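Long-range contacts in melanin biosynthesis protein TyrA, putative (Shewanella oneidensis, PDB 2IIZ), which binds heme b and probably acts as a peroxidase of the dye-decolorizing (DyP) type: residues G13-G18 and V165-S170; F63-A68 and S297-P302; G178-V183 and R263-F268; L242-P247 and I259-T264. All blocks are in the same frame, centred on the assembly; numbering follows the deposited sequence.

Contact 1: residues G13-G18 and V165-S170; sequences GVCAEG and VALVGS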
# COMPACT_ATOMS: atom_id res chain seq x y z
N GLY A 13 -16.98 11.06 7.01
CA GLY A 13 -16.05 10.79 5.90
C GLY A 13 -16.66 11.04 4.54
O GLY A 13 -15.98 10.98 3.54
N VAL A 14 -17.96 11.31 4.48
CA VAL A 14 -18.65 11.43 3.20
C VAL A 14 -18.25 12.69 2.50
O VAL A 14 -17.96 12.67 1.29
CB VAL A 14 -20.18 11.47 3.35
CG1 VAL A 14 -20.83 11.64 1.97
CG2 VAL A 14 -20.69 10.18 4.00
N CYS A 15 -18.24 13.79 3.26
CA CYS A 15 -17.90 15.11 2.75
C CYS A 15 -16.49 15.57 3.15
O CYS A 15 -16.11 16.72 2.91
CB CYS A 15 -18.89 16.14 3.26
SG CYS A 15 -20.58 15.92 2.71
N ALA A 16 -15.70 14.69 3.75
CA ALA A 16 -14.41 15.12 4.29
C ALA A 16 -13.55 15.74 3.21
O ALA A 16 -13.61 15.34 2.04
CB ALA A 16 -13.67 13.94 4.93
N GLU A 17 -12.74 16.72 3.61
CA GLU A 17 -11.68 17.23 2.74
C GLU A 17 -10.67 16.12 2.47
O GLU A 17 -10.64 15.08 3.15
CB GLU A 17 -10.98 18.43 3.38
CG GLU A 17 -11.85 19.68 3.55
CD GLU A 17 -12.34 20.25 2.22
OE1 GLU A 17 -11.65 20.03 1.19
OE2 GLU A 17 -13.41 20.92 2.21
N GLY A 18 -9.83 16.33 1.46
CA GLY A 18 -8.87 15.29 1.00
C GLY A 18 -7.87 14.86 2.05
O GLY A 18 -7.67 15.58 3.03
N VAL A 165 -24.73 19.21 -1.92
CA VAL A 165 -24.64 18.29 -3.07
C VAL A 165 -24.70 16.84 -2.62
O VAL A 165 -25.40 16.04 -3.22
CB VAL A 165 -23.34 18.51 -3.88
CG1 VAL A 165 -23.15 17.42 -4.95
CG2 VAL A 165 -23.37 19.87 -4.54
N ALA A 166 -23.97 16.51 -1.56
CA ALA A 166 -23.75 15.12 -1.18
C ALA A 166 -24.86 14.45 -0.38
O ALA A 166 -25.13 13.27 -0.58
CB ALA A 166 -22.43 14.99 -0.40
N LEU A 167 -25.51 15.21 0.51
CA LEU A 167 -26.39 14.65 1.52
C LEU A 167 -27.88 14.74 1.20
O LEU A 167 -28.37 15.79 0.76
CB LEU A 167 -26.14 15.33 2.88
CG LEU A 167 -24.73 15.23 3.47
CD1 LEU A 167 -24.64 15.97 4.81
CD2 LEU A 167 -24.29 13.79 3.64
N VAL A 168 -28.59 13.64 1.43
CA VAL A 168 -30.05 13.64 1.32
C VAL A 168 -30.60 14.60 2.37
O VAL A 168 -30.03 14.72 3.47
CB VAL A 168 -30.65 12.24 1.58
CG2 VAL A 168 -30.07 11.19 0.63
N GLY A 169 -31.70 15.27 2.01
CA GLY A 169 -32.37 16.23 2.88
C GLY A 169 -33.83 15.85 3.11
O GLY A 169 -34.17 14.66 3.15
N SER A 170 -34.70 16.84 3.26
CA SER A 170 -36.09 16.53 3.61
C SER A 170 -36.94 16.04 2.43
O SER A 170 -38.12 15.79 2.60
CB SER A 170 -36.74 17.71 4.35
OG SER A 170 -36.41 18.94 3.73
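The thiol sulfur of Cys15 presses on the methyl of Ala166, with SG 3.7 Å from Ala166 CB, the closest approach between 13-18 and 165-170. SG also meets the branch point of Leu167, lying 4.3 Å from its CG. Val14 supplies a second bump: its CG1 reaches Ala166 CB at 4.4 Å and Leu167 CD2 at the same 4.4 Å. Two neighbouring residues of the loop thus meet two neighbouring residues at the end of helix 160-166, and the meeting is purely apolar and light, burying 134 Å² in all. Torsions set the probes: SG of Cys15 is turned anti to its own carbonyl carbon (chi1 -64°), toward Ala166. Leu167 brings its branched end closer to the loop than its backbone alone would. The backbones stay well apart, Cys15 CA and Ala166 CA being 7.0 Å from each other, so side chains alone bridge the gap. In the fold this is loop-on-helix-end packing: the N-terminal segment ahead of strand 21-29 rests where helix 160-166 gives out, Leu167 being the first residue to leave helical torsions. The loop is therefore joined to the C-terminal DyP-type part of the chain. Further out, Thr261 of strand 254-262 is touched by both Val14 and Ala166. Polar bonds fix the backbones on each side: Arg162, one turn earlier on the helix, holds the carbonyl of Cys15 through NE, and the carbonyl of Ala166 accepts the hydroxyl of Ser179.

Contact 2: residues F63-A68 and S297-P302; sequences FVAIGA and SSFFAP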
# COMPACT_ATOMS: atom_id res chain seq x y z
N PHE A 63 -16.40 6.25 6.51
CA PHE A 63 -17.79 5.89 6.50
C PHE A 63 -18.00 4.42 6.19
O PHE A 63 -17.14 3.79 5.59
CB PHE A 63 -18.63 6.83 5.59
CG PHE A 63 -18.37 6.68 4.12
CD1 PHE A 63 -18.84 5.59 3.40
CD2 PHE A 63 -17.66 7.66 3.44
CE1 PHE A 63 -18.60 5.48 2.02
CE2 PHE A 63 -17.43 7.54 2.08
CZ PHE A 63 -17.90 6.44 1.37
N VAL A 64 -19.14 3.90 6.63
CA VAL A 64 -19.68 2.60 6.22
C VAL A 64 -20.93 2.81 5.36
O VAL A 64 -21.86 3.51 5.77
CB VAL A 64 -20.14 1.74 7.40
CG1 VAL A 64 -20.37 0.29 6.95
CG2 VAL A 64 -19.11 1.78 8.51
N ALA A 65 -20.91 2.19 4.17
CA ALA A 65 -22.03 2.20 3.24
C ALA A 65 -22.42 0.78 2.89
O ALA A 65 -21.63 -0.15 3.06
CB ALA A 65 -21.67 2.94 1.99
N ILE A 66 -23.64 0.65 2.38
CA ILE A 66 -24.36 -0.62 2.26
C ILE A 66 -24.83 -0.86 0.82
O ILE A 66 -25.43 0.02 0.21
CB ILE A 66 -25.57 -0.58 3.21
CG1 ILE A 66 -25.08 -0.60 4.66
CG2 ILE A 66 -26.52 -1.74 2.97
CD1 ILE A 66 -25.99 0.11 5.57
N GLY A 67 -24.57 -2.04 0.27
CA GLY A 67 -24.79 -2.29 -1.15
C GLY A 67 -26.26 -2.22 -1.55
O GLY A 67 -27.15 -2.57 -0.77
N ALA A 68 -26.52 -1.78 -2.78
CA ALA A 68 -27.90 -1.64 -3.26
C ALA A 68 -28.66 -2.97 -3.23
O ALA A 68 -29.85 -3.02 -2.87
CB ALA A 68 -27.91 -1.05 -4.67
N SER A 297 -20.15 -0.32 -8.51
CA SER A 297 -20.92 -0.68 -7.32
C SER A 297 -21.78 0.50 -6.85
O SER A 297 -21.27 1.62 -6.76
CB SER A 297 -19.97 -1.04 -6.17
OG SER A 297 -18.98 -2.00 -6.53
N SER A 298 -23.06 0.23 -6.56
CA SER A 298 -23.94 1.22 -5.94
C SER A 298 -24.11 0.91 -4.45
O SER A 298 -24.30 -0.25 -4.07
CB SER A 298 -25.32 1.22 -6.62
OG SER A 298 -26.06 2.39 -6.28
N PHE A 299 -24.03 1.96 -3.61
CA PHE A 299 -24.20 1.84 -2.16
C PHE A 299 -25.07 3.00 -1.64
O PHE A 299 -25.30 3.99 -2.33
CB PHE A 299 -22.87 1.93 -1.40
CG PHE A 299 -21.80 0.98 -1.85
CD1 PHE A 299 -21.73 -0.31 -1.35
CD2 PHE A 299 -20.85 1.38 -2.78
CE1 PHE A 299 -20.73 -1.19 -1.77
CE2 PHE A 299 -19.84 0.51 -3.20
CZ PHE A 299 -19.78 -0.78 -2.69
N PHE A 300 -25.54 2.85 -0.40
CA PHE A 300 -26.07 3.98 0.36
C PHE A 300 -25.33 4.01 1.69
O PHE A 300 -25.21 2.99 2.37
CB PHE A 300 -27.59 3.88 0.60
CG PHE A 300 -28.24 5.18 1.06
CD1 PHE A 300 -28.55 6.19 0.16
CD2 PHE A 300 -28.55 5.39 2.39
CE1 PHE A 300 -29.14 7.37 0.58
CE2 PHE A 300 -29.14 6.56 2.82
CZ PHE A 300 -29.44 7.56 1.91
N ALA A 301 -24.82 5.19 2.03
CA ALA A 301 -24.16 5.45 3.29
C ALA A 301 -25.14 6.25 4.15
O ALA A 301 -25.30 7.46 3.95
CB ALA A 301 -22.89 6.25 3.07
N PRO A 302 -25.81 5.59 5.09
CA PRO A 302 -26.77 6.38 5.87
C PRO A 302 -26.11 7.31 6.89
O PRO A 302 -24.88 7.34 7.04
CB PRO A 302 -27.62 5.31 6.58
CG PRO A 302 -27.17 3.97 6.04
CD PRO A 302 -25.79 4.18 5.53
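The methyl of Ala65 fits the dip between alternate side chains of the facing strand, its CB 3.7 Å from Phe299 CB and equally 3.7 Å from Ala301 CB. Ala301 in turn has the Phe63 ring beside it, with Phe63 CD1 4.1 Å from Ala301 CB. Further along, the Phe299 ring comes close to the bare backbone of Gly67, Phe299 CD1 lying 3.7 Å from Gly67 CA; Phe299 CG is held anti to its own carbonyl carbon, beside the backbone N (chi1 -53°). The opposite side of the sheet carries Ile66 and Phe300. Ile66 crosses Pro302 at about a right angle, its CD1 4.1 Å from Pro302 CG, whereas the Phe300 ring leads off to meet Tyr180 edge-to-face. Strands 63-67 and 297-301 run antiparallel with a strong twist, their axes at 129°. Ile66 and Phe300 form a hydrogen-bonded pair, Ile66 N to Phe300 O at 2.8 Å and Phe300 N to Ile66 O at 2.9 Å; Ala68 N adds a bond to Ser298 O. All touching residues are buried: main-chain pairing satisfies the bonded amides and carbonyls, the side-chain packing is apolar, and the small Ala65, Gly67 and Ala301 are consistent with the strands' close approach.

Contact 3: residues G178-V183 and R263-F268; sequences GSYIHV and RTPDHF. With HEM (protoporphyrin IX containing Fe), chain C.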
# COMPACT_ATOMS: atom_id res chain seq x y z
N GLY A 178 -27.90 10.97 4.75
CA GLY A 178 -27.28 9.89 3.99
C GLY A 178 -26.88 10.34 2.61
O GLY A 178 -27.34 11.37 2.13
N SER A 179 -26.01 9.57 1.96
CA SER A 179 -25.54 9.88 0.59
C SER A 179 -25.61 8.65 -0.35
O SER A 179 -25.46 7.50 0.07
CB SER A 179 -24.10 10.43 0.68
OG SER A 179 -23.63 10.88 -0.57
N TYR A 180 -25.83 8.91 -1.64
CA TYR A 180 -25.78 7.84 -2.64
C TYR A 180 -24.37 7.71 -3.19
O TYR A 180 -23.79 8.69 -3.69
CB TYR A 180 -26.78 8.08 -3.78
CG TYR A 180 -28.24 7.93 -3.37
CD1 TYR A 180 -28.86 6.69 -3.31
CD2 TYR A 180 -29.01 9.05 -3.04
CE1 TYR A 180 -30.21 6.56 -2.93
CE2 TYR A 180 -30.34 8.93 -2.67
CZ TYR A 180 -30.94 7.69 -2.61
OH TYR A 180 -32.28 7.60 -2.24
N ILE A 181 -23.81 6.52 -3.08
CA ILE A 181 -22.40 6.32 -3.38
C ILE A 181 -22.20 5.35 -4.54
O ILE A 181 -22.85 4.33 -4.62
CB ILE A 181 -21.67 5.85 -2.10
CG1 ILE A 181 -21.86 6.94 -1.03
CG2 ILE A 181 -20.18 5.56 -2.38
CD1 ILE A 181 -21.03 6.80 0.18
N HIS A 182 -21.29 5.70 -5.45
CA HIS A 182 -20.94 4.81 -6.56
C HIS A 182 -19.43 4.73 -6.65
O HIS A 182 -18.72 5.74 -6.51
CB HIS A 182 -21.49 5.33 -7.88
CG HIS A 182 -22.99 5.32 -7.95
ND1 HIS A 182 -23.76 6.42 -7.65
CD2 HIS A 182 -23.86 4.34 -8.30
CE1 HIS A 182 -25.04 6.12 -7.81
NE2 HIS A 182 -25.13 4.86 -8.20
N VAL A 183 -18.93 3.52 -6.89
CA VAL A 183 -17.51 3.27 -6.88
C VAL A 183 -17.14 2.56 -8.19
O VAL A 183 -17.78 1.56 -8.57
CB VAL A 183 -17.15 2.43 -5.65
CG1 VAL A 183 -15.66 2.19 -5.55
CG2 VAL A 183 -17.69 3.10 -4.38
N ARG A 263 -26.72 13.37 -3.17
CA ARG A 263 -28.02 13.21 -2.54
C ARG A 263 -29.00 12.48 -3.46
O ARG A 263 -30.05 12.03 -3.00
CB ARG A 263 -28.60 14.56 -2.14
CG ARG A 263 -29.37 15.27 -3.22
CD ARG A 263 -29.41 16.75 -2.95
NE ARG A 263 -30.23 17.07 -1.79
CZ ARG A 263 -30.40 18.30 -1.32
NH1 ARG A 263 -29.80 19.34 -1.90
NH2 ARG A 263 -31.17 18.50 -0.25
N THR A 264 -28.67 12.39 -4.75
CA THR A 264 -29.47 11.63 -5.72
C THR A 264 -28.55 10.78 -6.59
O THR A 264 -27.46 11.23 -6.96
CB THR A 264 -30.36 12.55 -6.59
OG1 THR A 264 -30.98 11.78 -7.61
CG2 THR A 264 -29.57 13.67 -7.24
N PRO A 265 -28.97 9.54 -6.91
CA PRO A 265 -28.11 8.66 -7.72
C PRO A 265 -28.09 8.91 -9.24
O PRO A 265 -27.25 8.35 -9.94
CB PRO A 265 -28.69 7.26 -7.43
CG PRO A 265 -30.16 7.51 -7.15
CD PRO A 265 -30.25 8.90 -6.56
N ASP A 266 -28.99 9.73 -9.77
CA ASP A 266 -29.03 9.88 -11.23
C ASP A 266 -27.99 10.89 -11.75
O ASP A 266 -27.67 10.92 -12.94
CB ASP A 266 -30.45 10.11 -11.79
CG ASP A 266 -31.23 11.11 -11.00
OD1 ASP A 266 -30.59 11.81 -10.19
OD2 ASP A 266 -32.48 11.19 -11.19
N HIS A 267 -27.44 11.72 -10.86
CA HIS A 267 -26.37 12.63 -11.25
C HIS A 267 -25.16 11.90 -11.81
O HIS A 267 -24.76 12.14 -12.95
CB HIS A 267 -25.97 13.51 -10.07
CG HIS A 267 -26.96 14.59 -9.78
ND1 HIS A 267 -26.66 15.67 -8.97
CD2 HIS A 267 -28.23 14.77 -10.20
CE1 HIS A 267 -27.72 16.46 -8.90
NE2 HIS A 267 -28.69 15.94 -9.64
N PHE A 268 -24.58 10.99 -11.03
CA PHE A 268 -23.48 10.13 -11.52
C PHE A 268 -23.89 9.40 -12.82
O PHE A 268 -23.09 9.30 -13.74
CB PHE A 268 -23.09 9.11 -10.46
CG PHE A 268 -22.29 7.93 -10.98
CD1 PHE A 268 -20.92 8.02 -11.13
CD2 PHE A 268 -22.91 6.74 -11.32
CE1 PHE A 268 -20.18 6.93 -11.61
CE2 PHE A 268 -22.18 5.66 -11.80
CZ PHE A 268 -20.82 5.76 -11.94
CHA HEM C . -13.40 16.57 -13.59
CHB HEM C . -10.21 12.98 -13.91
CHC HEM C . -13.74 9.75 -13.92
CHD HEM C . -16.90 13.26 -13.05
C1A HEM C . -12.23 15.88 -13.71
C2A HEM C . -10.91 16.48 -13.84
C3A HEM C . -10.04 15.46 -13.93
C4A HEM C . -10.77 14.22 -13.85
CMA HEM C . -8.51 15.54 -14.09
CAA HEM C . -10.61 17.99 -13.87
CBA HEM C . -10.34 18.56 -12.47
CGA HEM C . -11.63 18.75 -11.69
O1A HEM C . -11.91 17.96 -10.75
O2A HEM C . -12.39 19.70 -12.01
C1B HEM C . -10.90 11.81 -13.95
C2B HEM C . -10.29 10.50 -14.10
C3B HEM C . -11.28 9.60 -14.11
C4B HEM C . -12.52 10.32 -13.96
CMB HEM C . -8.76 10.28 -14.23
CAB HEM C . -11.22 8.07 -14.24
CBB HEM C . -10.30 7.49 -14.99
C1C HEM C . -14.90 10.44 -13.71
C2C HEM C . -16.20 9.83 -13.69
C3C HEM C . -17.09 10.80 -13.45
C4C HEM C . -16.35 12.04 -13.31
CMC HEM C . -16.43 8.33 -13.92
CAC HEM C . -18.62 10.69 -13.33
CBC HEM C . -19.32 9.56 -13.48
C1D HEM C . -16.26 14.46 -13.09
C2D HEM C . -16.89 15.73 -12.81
C3D HEM C . -15.80 16.77 -12.97
C4D HEM C . -14.62 16.02 -13.34
CMD HEM C . -18.37 15.96 -12.42
CAD HEM C . -15.89 18.29 -12.81
CBD HEM C . -16.12 18.89 -14.18
CGD HEM C . -16.52 20.35 -14.11
O1D HEM C . -15.66 21.22 -14.44
O2D HEM C . -17.70 20.61 -13.74
NA HEM C . -12.11 14.50 -13.72
NB HEM C . -12.26 11.67 -13.86
NC HEM C . -15.01 11.79 -13.47
ND HEM C . -14.93 14.67 -13.40
FE HEM C . -13.57 13.16 -13.82
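The imidazole of His182 and the ring of Phe268 form an offset stack, centroids 4.6 Å apart and planes only 10° from parallel. The displacement puts the methylene rather than the imidazole over the middle of the benzene ring: His182 CB stands 3.9 Å from the Phe268 centroid in a CH-pi contact. Phe268 reaches this position with CG anti to its backbone N (chi1 163°). A second CH-pi contact joins Tyr180 and Pro265, which lie side by side; Pro265 CD sits over the centre of the tyrosine ring, 3.8 Å from its centroid. Pro265 also bridges the two aromatics, since its CB comes within 3.8 Å of His182 CE1. At the rim of the Tyr180 ring, in its plane, the carbonyl oxygen Arg263 O approaches CE2 to 3.1 Å. These contacts pack the turn after strand 254-262, and the start of helix 266-276, onto strand 179-188, the neighbour of 254-262 in the antiparallel sheet of this DyP-type fold. Polar bonding stays within the turn or goes outside: Thr264 OG1 donates to Asp266 OD1, met from above the carboxylate plane, and Tyr180 OH is bonded to Met82 N. An alanine in place of Phe268 would probably cost the His182 ring its stacking partner and let the nearby heme vinyl turn more freely. That vinyl is the heme contact of the segment: its HEM CBC lies obliquely to the Phe268 ring, the modelled 3.2 Å to Phe268 CD1 being tight and doubtful in its exact value, while Phe258, another heme-binding residue, packs against Phe268.

Contact 4: residues L242-P247 and I259-T264; sequences LRQSMP and ISTCRT. With HEM (protoporphyrin IX containing Fe), chain C.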
# COMPACT_ATOMS: atom_id res chain seq x y z
N LEU A 242 -20.18 15.17 -5.48
CA LEU A 242 -18.98 15.38 -4.70
C LEU A 242 -18.13 14.14 -4.80
O LEU A 242 -18.44 13.10 -4.25
CB LEU A 242 -19.30 15.71 -3.23
CG LEU A 242 -18.06 15.83 -2.34
CD1 LEU A 242 -17.35 17.17 -2.54
CD2 LEU A 242 -18.42 15.61 -0.90
N ARG A 243 -17.03 14.26 -5.52
CA ARG A 243 -16.14 13.13 -5.69
C ARG A 243 -15.16 13.05 -4.57
O ARG A 243 -14.73 14.07 -4.04
CB ARG A 243 -15.36 13.27 -6.98
CG ARG A 243 -16.17 13.12 -8.22
CD ARG A 243 -15.38 13.70 -9.37
NE ARG A 243 -15.40 15.17 -9.32
CZ ARG A 243 -14.43 15.96 -9.75
NH1 ARG A 243 -13.31 15.46 -10.29
NH2 ARG A 243 -14.58 17.27 -9.65
N GLN A 244 -14.80 11.82 -4.22
CA GLN A 244 -13.86 11.56 -3.16
C GLN A 244 -12.78 10.61 -3.66
O GLN A 244 -12.24 9.86 -2.86
CB GLN A 244 -14.59 10.91 -1.99
CG GLN A 244 -15.52 11.84 -1.21
CD GLN A 244 -14.80 12.84 -0.31
OE1 GLN A 244 -13.58 12.92 -0.32
NE2 GLN A 244 -15.57 13.61 0.46
N SER A 245 -12.48 10.63 -4.96
CA SER A 245 -11.61 9.63 -5.58
C SER A 245 -10.16 9.83 -5.22
O SER A 245 -9.76 10.94 -4.87
CB SER A 245 -11.68 9.70 -7.10
OG SER A 245 -12.98 9.95 -7.53
N MSE A 246 -9.37 8.77 -5.32
CA MSE A 246 -7.93 8.84 -5.10
C MSE A 246 -7.19 7.87 -6.01
O MSE A 246 -7.76 6.87 -6.41
CB MSE A 246 -7.63 8.49 -3.66
CG MSE A 246 -8.31 9.45 -2.71
SE MSE A 246 -7.73 9.41 -0.93
CE MSE A 246 -5.84 9.77 -1.20
N PRO A 247 -5.90 8.16 -6.35
CA PRO A 247 -5.10 7.15 -7.04
C PRO A 247 -5.01 5.90 -6.19
O PRO A 247 -5.18 6.00 -4.97
CB PRO A 247 -3.70 7.82 -7.12
CG PRO A 247 -4.00 9.27 -7.10
CD PRO A 247 -5.15 9.41 -6.15
N ILE A 259 -14.89 7.52 -6.78
CA ILE A 259 -15.97 7.50 -5.82
C ILE A 259 -16.84 8.73 -6.01
O ILE A 259 -16.35 9.84 -5.92
CB ILE A 259 -15.43 7.46 -4.38
CG1 ILE A 259 -14.44 6.27 -4.24
CG2 ILE A 259 -16.59 7.38 -3.39
CD1 ILE A 259 -13.95 6.01 -2.85
N SER A 260 -18.13 8.52 -6.27
CA SER A 260 -19.11 9.61 -6.31
C SER A 260 -20.01 9.59 -5.08
O SER A 260 -20.42 8.53 -4.63
CB SER A 260 -19.97 9.51 -7.54
OG SER A 260 -21.07 10.42 -7.48
N THR A 261 -20.31 10.78 -4.55
CA THR A 261 -21.20 10.93 -3.39
C THR A 261 -22.21 12.01 -3.73
O THR A 261 -21.84 13.07 -4.22
CB THR A 261 -20.43 11.35 -2.13
OG1 THR A 261 -19.98 12.70 -2.26
CG2 THR A 261 -19.23 10.43 -1.89
N CYS A 262 -23.49 11.75 -3.48
CA CYS A 262 -24.55 12.62 -3.97
C CYS A 262 -25.88 12.35 -3.27
O CYS A 262 -26.15 11.24 -2.82
CB CYS A 262 -24.70 12.38 -5.47
SG CYS A 262 -25.71 13.60 -6.36
N ARG A 263 -26.72 13.37 -3.17
CA ARG A 263 -28.02 13.21 -2.54
C ARG A 263 -29.00 12.48 -3.46
O ARG A 263 -30.05 12.03 -3.00
CB ARG A 263 -28.60 14.56 -2.14
CG ARG A 263 -29.37 15.27 -3.22
CD ARG A 263 -29.41 16.75 -2.95
NE ARG A 263 -30.23 17.07 -1.79
CZ ARG A 263 -30.40 18.30 -1.32
NH1 ARG A 263 -29.80 19.34 -1.90
NH2 ARG A 263 -31.17 18.50 -0.25
N THR A 264 -28.67 12.39 -4.75
CA THR A 264 -29.47 11.63 -5.72
C THR A 264 -28.55 10.78 -6.59
O THR A 264 -27.46 11.23 -6.96
CB THR A 264 -30.36 12.55 -6.59
OG1 THR A 264 -30.98 11.78 -7.61
CG2 THR A 264 -29.57 13.67 -7.24
CHA HEM C . -13.40 16.57 -13.59
CHB HEM C . -10.21 12.98 -13.91
CHC HEM C . -13.74 9.75 -13.92
CHD HEM C . -16.90 13.26 -13.05
C1A HEM C . -12.23 15.88 -13.71
C2A HEM C . -10.91 16.48 -13.84
C3A HEM C . -10.04 15.46 -13.93
C4A HEM C . -10.77 14.22 -13.85
CMA HEM C . -8.51 15.54 -14.09
CAA HEM C . -10.61 17.99 -13.87
CBA HEM C . -10.34 18.56 -12.47
CGA HEM C . -11.63 18.75 -11.69
O1A HEM C . -11.91 17.96 -10.75
O2A HEM C . -12.39 19.70 -12.01
C1B HEM C . -10.90 11.81 -13.95
C2B HEM C . -10.29 10.50 -14.10
C3B HEM C . -11.28 9.60 -14.11
C4B HEM C . -12.52 10.32 -13.96
CMB HEM C . -8.76 10.28 -14.23
CAB HEM C . -11.22 8.07 -14.24
CBB HEM C . -10.30 7.49 -14.99
C1C HEM C . -14.90 10.44 -13.71
C2C HEM C . -16.20 9.83 -13.69
C3C HEM C . -17.09 10.80 -13.45
C4C HEM C . -16.35 12.04 -13.31
CMC HEM C . -16.43 8.33 -13.92
CAC HEM C . -18.62 10.69 -13.33
CBC HEM C . -19.32 9.56 -13.48
C1D HEM C . -16.26 14.46 -13.09
C2D HEM C . -16.89 15.73 -12.81
C3D HEM C . -15.80 16.77 -12.97
C4D HEM C . -14.62 16.02 -13.34
CMD HEM C . -18.37 15.96 -12.42
CAD HEM C . -15.89 18.29 -12.81
CBD HEM C . -16.12 18.89 -14.18
CGD HEM C . -16.52 20.35 -14.11
O1D HEM C . -15.66 21.22 -14.44
O2D HEM C . -17.70 20.61 -13.74
NA HEM C . -12.11 14.50 -13.72
NB HEM C . -12.26 11.67 -13.86
NC HEM C . -15.01 11.79 -13.47
ND HEM C . -14.93 14.67 -13.40
FE HEM C . -13.57 13.16 -13.82
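Leu242 N gives a straight bond to Thr261 O at 3.0 Å, pairing the two residues across the strands. In return Thr261 OG1, set between its own backbone N and carbonyl carbon (chi1 71°), points at Leu242 O, though the modelled 2.5 Å is doubtfully short; Thr261 N adds a weak bond to the same oxygen. The side chains of Leu242 and Thr261 run alongside each other on one face of the sheet; Arg243 and Ser260 are on the other. Past this pair Gln244 N bonds Ile259 O, and then a side chain takes over, Ser245 OG accepting Ile259 N at 3.2 Å. Arg243 bends at chi3 (-74°), and its guanidinium lies flat against the heme, HEM C3D 3.5 Å from its plane and over its centre. NH1 and NH2 both hold one propionate oxygen, HEM O1A, at 2.9 and 3.0 Å; NH1 also makes a salt bridge to Asp152. An alanine here would probably leave HEM O1A without these two bonds and Asp152 without its mate, and remove the flat group packed on pyrrole D. The antiparallel hairpin of strands 238-249 and 254-262 thus presents Arg243 to the heme beside Asp152, an Asp-Arg pair as in the distal heme pocket of DyP-type peroxidases.

In the fold
Contacts 2, 3 and 4 lie on one antiparallel sheet, in which strands 61-67, 291-301, 179-188, 254-262 and 238-249 follow one another. Contacts 3 and 4 have centres 8 Å apart, share Arg263 and Thr264, and are joined by a probable bond from Ser260 N to His182 O at 2.9 Å; both touch the heme, whose iron His225 binds axially. Contact 2 encloses them along the chain and meets contact 3 through Phe299 N and Ile181 O, 2.8 Å apart; its Ser298 side chain is about 12 Å from the heme. Contact 1, about 13 Å from the heme at the Ala166 side chain, reaches contact 4 through Gln244 NE2, 2.7 Å from Val14 O.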